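Local coordinates for monosaccharide ABC transporter substrate-binding protein, CUT2 family (Bradyrhizobium sp., PDB 4YHS) that probably binds a sugar or related small solute in the periplasm and delivers it to a CUT2-family ABC importer, at residues 24-29 with 49-54. Residues are numbered along the deposited sequence; the frame is centred on the assembly and turned at random.
Sequences AEWYPY and YVPLEK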
ATOM      1  N   ALA A  24      19.513   8.505 -11.178  1.00 47.00           N
ATOM      2  CA  ALA A  24      19.469   7.410 -10.210  1.00 45.25           C
ATOM      3  C   ALA A  24      18.359   6.387 -10.489  1.00 37.66           C
ATOM      4  O   ALA A  24      17.241   6.744 -10.823  1.00 31.59           O
ATOM      5  CB  ALA A  24      19.300   7.975  -8.810  1.00 56.93           C
ATOM      6  N   GLU A  25      18.697   5.114 -10.340  1.00 25.80           N
ATOM      7  CA  GLU A  25      17.720   4.036 -10.388  1.00 25.87           C
ATOM      8  C   GLU A  25      16.942   4.023  -9.094  1.00 21.58           C
ATOM      9  O   GLU A  25      17.304   4.694  -8.129  1.00 23.77           O
ATOM     10  CB  GLU A  25      18.413   2.691 -10.591  1.00 31.64           C
ATOM     11  CG  GLU A  25      19.250   2.608 -11.876  1.00 49.94           C
ATOM     12  CD  GLU A  25      18.418   2.214 -13.083  1.00 54.30           C
ATOM     13  OE1 GLU A  25      17.200   2.494 -13.083  1.00 52.00           O
ATOM     14  OE2 GLU A  25      18.980   1.606 -14.023  1.00 60.95           O
ATOM     15  N   TRP A  26      15.867   3.248  -9.071  1.00 17.59           N
ATOM     16  CA  TRP A  26      15.003   3.179  -7.927  1.00 13.66           C
ATOM     17  C   TRP A  26      15.656   2.398  -6.794  1.00 16.48           C
ATOM     18  O   TRP A  26      15.333   2.616  -5.616  1.00 17.11           O
ATOM     19  CB  TRP A  26      13.670   2.552  -8.303  1.00 19.51           C
ATOM     20  CG  TRP A  26      13.720   1.088  -8.692  1.00 15.67           C
ATOM     21  CD1 TRP A  26      13.837   0.571  -9.957  1.00 15.63           C
ATOM     22  CD2 TRP A  26      13.611  -0.038  -7.813  1.00 13.74           C
ATOM     23  NE1 TRP A  26      13.830  -0.799  -9.916  1.00 17.11           N
ATOM     24  CE2 TRP A  26      13.692  -1.203  -8.616  1.00 16.18           C
ATOM     25  CE3 TRP A  26      13.474  -0.187  -6.420  1.00 16.34           C
ATOM     26  CZ2 TRP A  26      13.600  -2.489  -8.081  1.00 21.55           C
ATOM     27  CZ3 TRP A  26      13.418  -1.464  -5.894  1.00 18.32           C
ATOM     28  CH2 TRP A  26      13.474  -2.602  -6.729  1.00 22.06           C
ATOM     29  N   TYR A  27      16.571   1.502  -7.163  1.00 17.88           N
ATOM     30  CA  TYR A  27      17.262   0.649  -6.223  1.00 14.85           C
ATOM     31  C   TYR A  27      18.675   1.190  -5.890  1.00 17.04           C
ATOM     32  O   TYR A  27      19.213   1.994  -6.644  1.00 20.25           O
ATOM     33  CB  TYR A  27      17.360  -0.758  -6.799  1.00 15.07           C
ATOM     34  CG  TYR A  27      18.066  -0.834  -8.125  1.00 24.01           C
ATOM     35  CD1 TYR A  27      17.363  -0.688  -9.303  1.00 21.40           C
ATOM     36  CD2 TYR A  27      19.446  -1.062  -8.197  1.00 20.59           C
ATOM     37  CE1 TYR A  27      17.995  -0.768 -10.529  1.00 24.73           C
ATOM     38  CE2 TYR A  27      20.092  -1.150  -9.411  1.00 27.29           C
ATOM     39  CZ  TYR A  27      19.360  -1.004 -10.583  1.00 33.32           C
ATOM     40  OH  TYR A  27      19.984  -1.095 -11.814  1.00 36.89           O
ATOM     41  N   PRO A  28      19.285   0.733  -4.778  1.00 21.29           N
ATOM     42  CA  PRO A  28      18.696  -0.161  -3.772  1.00 23.27           C
ATOM     43  C   PRO A  28      17.617   0.535  -2.969  1.00 21.54           C
ATOM     44  O   PRO A  28      17.654   1.765  -2.838  1.00 19.51           O
ATOM     45  CB  PRO A  28      19.902  -0.539  -2.889  1.00 29.04           C
ATOM     46  CG  PRO A  28      20.904   0.555  -3.123  1.00 30.88           C
ATOM     47  CD  PRO A  28      20.730   0.927  -4.544  1.00 24.34           C
ATOM     48  N   TYR A  29      16.651  -0.226  -2.463  1.00 19.70           N
ATOM     49  CA  TYR A  29      15.502   0.373  -1.797  1.00 19.39           C
ATOM     50  C   TYR A  29      15.364  -0.217  -0.405  1.00 18.79           C
ATOM     51  O   TYR A  29      15.495  -1.423  -0.221  1.00 18.19           O
ATOM     52  CB  TYR A  29      14.232   0.140  -2.621  1.00 21.53           C
ATOM     53  CG  TYR A  29      13.133   1.178  -2.414  1.00 13.93           C
ATOM     54  CD1 TYR A  29      13.146   2.368  -3.111  1.00 15.24           C
ATOM     55  CD2 TYR A  29      12.077   0.961  -1.531  1.00 15.38           C
ATOM     56  CE1 TYR A  29      12.189   3.327  -2.932  1.00 19.18           C
ATOM     57  CE2 TYR A  29      11.077   1.932  -1.367  1.00 18.83           C
ATOM     58  CZ  TYR A  29      11.156   3.121  -2.079  1.00 14.67           C
ATOM     59  OH  TYR A  29      10.226   4.133  -1.943  1.00 15.55           O
ATOM     60  N   TYR A  49      16.795  -3.726  -0.737  1.00 20.15           N
ATOM     61  CA  TYR A  49      16.350  -4.593  -1.810  1.00 20.67           C
ATOM     62  C   TYR A  49      17.134  -4.245  -3.064  1.00 22.71           C
ATOM     63  O   TYR A  49      17.147  -3.089  -3.487  1.00 16.00           O
ATOM     64  CB  TYR A  49      14.849  -4.473  -2.099  1.00 15.85           C
ATOM     65  CG  TYR A  49      14.419  -5.568  -3.038  1.00 15.89           C
ATOM     66  CD1 TYR A  49      14.544  -5.423  -4.411  1.00 20.98           C
ATOM     67  CD2 TYR A  49      13.961  -6.767  -2.555  1.00 19.11           C
ATOM     68  CE1 TYR A  49      14.207  -6.455  -5.271  1.00 21.80           C
ATOM     69  CE2 TYR A  49      13.612  -7.804  -3.402  1.00 19.58           C
ATOM     70  CZ  TYR A  49      13.733  -7.648  -4.753  1.00 23.28           C
ATOM     71  OH  TYR A  49      13.398  -8.704  -5.590  1.00 19.69           O
ATOM     72  N   VAL A  50      17.810  -5.248  -3.614  1.00 17.78           N
ATOM     73  CA  VAL A  50      18.569  -5.112  -4.849  1.00 18.20           C
ATOM     74  C   VAL A  50      18.039  -6.029  -5.940  1.00 18.94           C
ATOM     75  O   VAL A  50      18.119  -7.250  -5.814  1.00 21.04           O
ATOM     76  CB  VAL A  50      20.060  -5.426  -4.603  1.00 27.89           C
ATOM     77  CG1 VAL A  50      20.848  -5.190  -5.858  1.00 28.43           C
ATOM     78  CG2 VAL A  50      20.591  -4.562  -3.472  1.00 33.27           C
ATOM     79  N   PRO A  51      17.516  -5.457  -7.024  1.00 21.37           N
ATOM     80  CA  PRO A  51      17.042  -6.320  -8.107  1.00 18.43           C
ATOM     81  C   PRO A  51      18.176  -6.737  -9.034  1.00 19.00           C
ATOM     82  O   PRO A  51      19.343  -6.286  -8.881  1.00 22.31           O
ATOM     83  CB  PRO A  51      16.042  -5.420  -8.827  1.00 18.96           C
ATOM     84  CG  PRO A  51      16.680  -4.071  -8.741  1.00 19.14           C
ATOM     85  CD  PRO A  51      17.353  -4.034  -7.376  1.00 21.28           C
ATOM     86  N   LEU A  52      17.854  -7.631  -9.970  1.00 19.63           N
ATOM     87  CA  LEU A  52      18.779  -8.004 -11.028  1.00 23.96           C
ATOM     88  C   LEU A  52      19.023  -6.838 -11.968  1.00 22.28           C
ATOM     89  O   LEU A  52      18.157  -5.971 -12.125  1.00 25.51           O
ATOM     90  CB  LEU A  52      18.245  -9.195 -11.827  1.00 21.59           C
ATOM     91  CG  LEU A  52      18.026 -10.513 -11.086  1.00 30.70           C
ATOM     92  CD1 LEU A  52      17.315 -11.514 -11.995  1.00 30.65           C
ATOM     93  CD2 LEU A  52      19.338 -11.099 -10.558  1.00 30.14           C
ATOM     94  N   GLU A  53      20.205  -6.820 -12.593  1.00 23.71           N
ATOM     95  CA  GLU A  53      20.492  -5.848 -13.640  1.00 20.28           C
ATOM     96  C   GLU A  53      19.674  -6.099 -14.903  1.00 33.66           C
ATOM     97  O   GLU A  53      19.129  -5.162 -15.490  1.00 30.10           O
ATOM     98  CB  GLU A  53      22.002  -5.852 -13.969  1.00 24.86           C
ATOM     99  CG  GLU A  53      22.826  -5.111 -12.922  1.00 40.80           C
ATOM    100  CD  GLU A  53      22.356  -3.672 -12.730  1.00 53.71           C
ATOM    101  OE1 GLU A  53      22.592  -2.852 -13.641  1.00 49.15           O
ATOM    102  OE2 GLU A  53      21.728  -3.365 -11.685  1.00 44.95           O
ATOM    103  N   LYS A  54      19.580  -7.365 -15.302  1.00 24.87           N
ATOM    104  CA  LYS A  54      18.852  -7.770 -16.502  1.00 33.98           C
ATOM    105  C   LYS A  54      18.350  -9.198 -16.367  1.00 30.16           C
ATOM    106  O   LYS A  54      18.960 -10.003 -15.657  1.00 33.99           O
ATOM    107  CB  LYS A  54      19.750  -7.686 -17.747  1.00 28.58           C
ATOM    108  CG  LYS A  54      19.791  -6.323 -18.440  1.00 45.63           C
ATOM    109  CD  LYS A  54      18.460  -5.960 -19.076  1.00 53.08           C
ATOM    110  CE  LYS A  54      18.547  -4.660 -19.851  1.00 61.92           C
ATOM    111  NZ  LYS A  54      17.267  -4.368 -20.553  1.00 63.80           N
TER
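With chi1 at 67° in W26 and 58° in Y27, CG of each sits between its backbone N and carbonyl carbon, and both rings meet P51, whose CG they share. The contact lies at the open end of the antiparallel beta-hairpin formed by strands 29-35 and 43-49, in a protein of the periplasmic binding protein family. The CG of P51 lies over one face of the Y27 ring, 3.8 Å from its centroid and 25° off the normal, a CH-pi contact; the same carbon approaches CZ2 of W26 at 3.5 Å, where P51 CB also reaches. P51 CD presses on Y27 at CG and at CB, the latter 3.3 Å away. E25 CB occupies the opposite face of Y27, so the phenol is sandwiched. Its OH makes a weak hydrogen bond with OE2 of E53, whose carboxylate is turned steeply against the ring plane. Y49 adds its CD1, which comes to the indole edge at CH2, near the ring plane. The indole NE1 binds E83 on helix 71-87 and Y49 OH binds D308 on helix 299-314, anchoring the hairpin end to two helices. Y29 and Y49 form the hydrogen-bonded pair: Y49 N gives a short bond to Y29 O (2.7 Å), while Y29 N reaches Y49 O at 3.1 Å. P28, entered through a cis peptide bond, sends its CA to that same Y49 O at 3.3 Å.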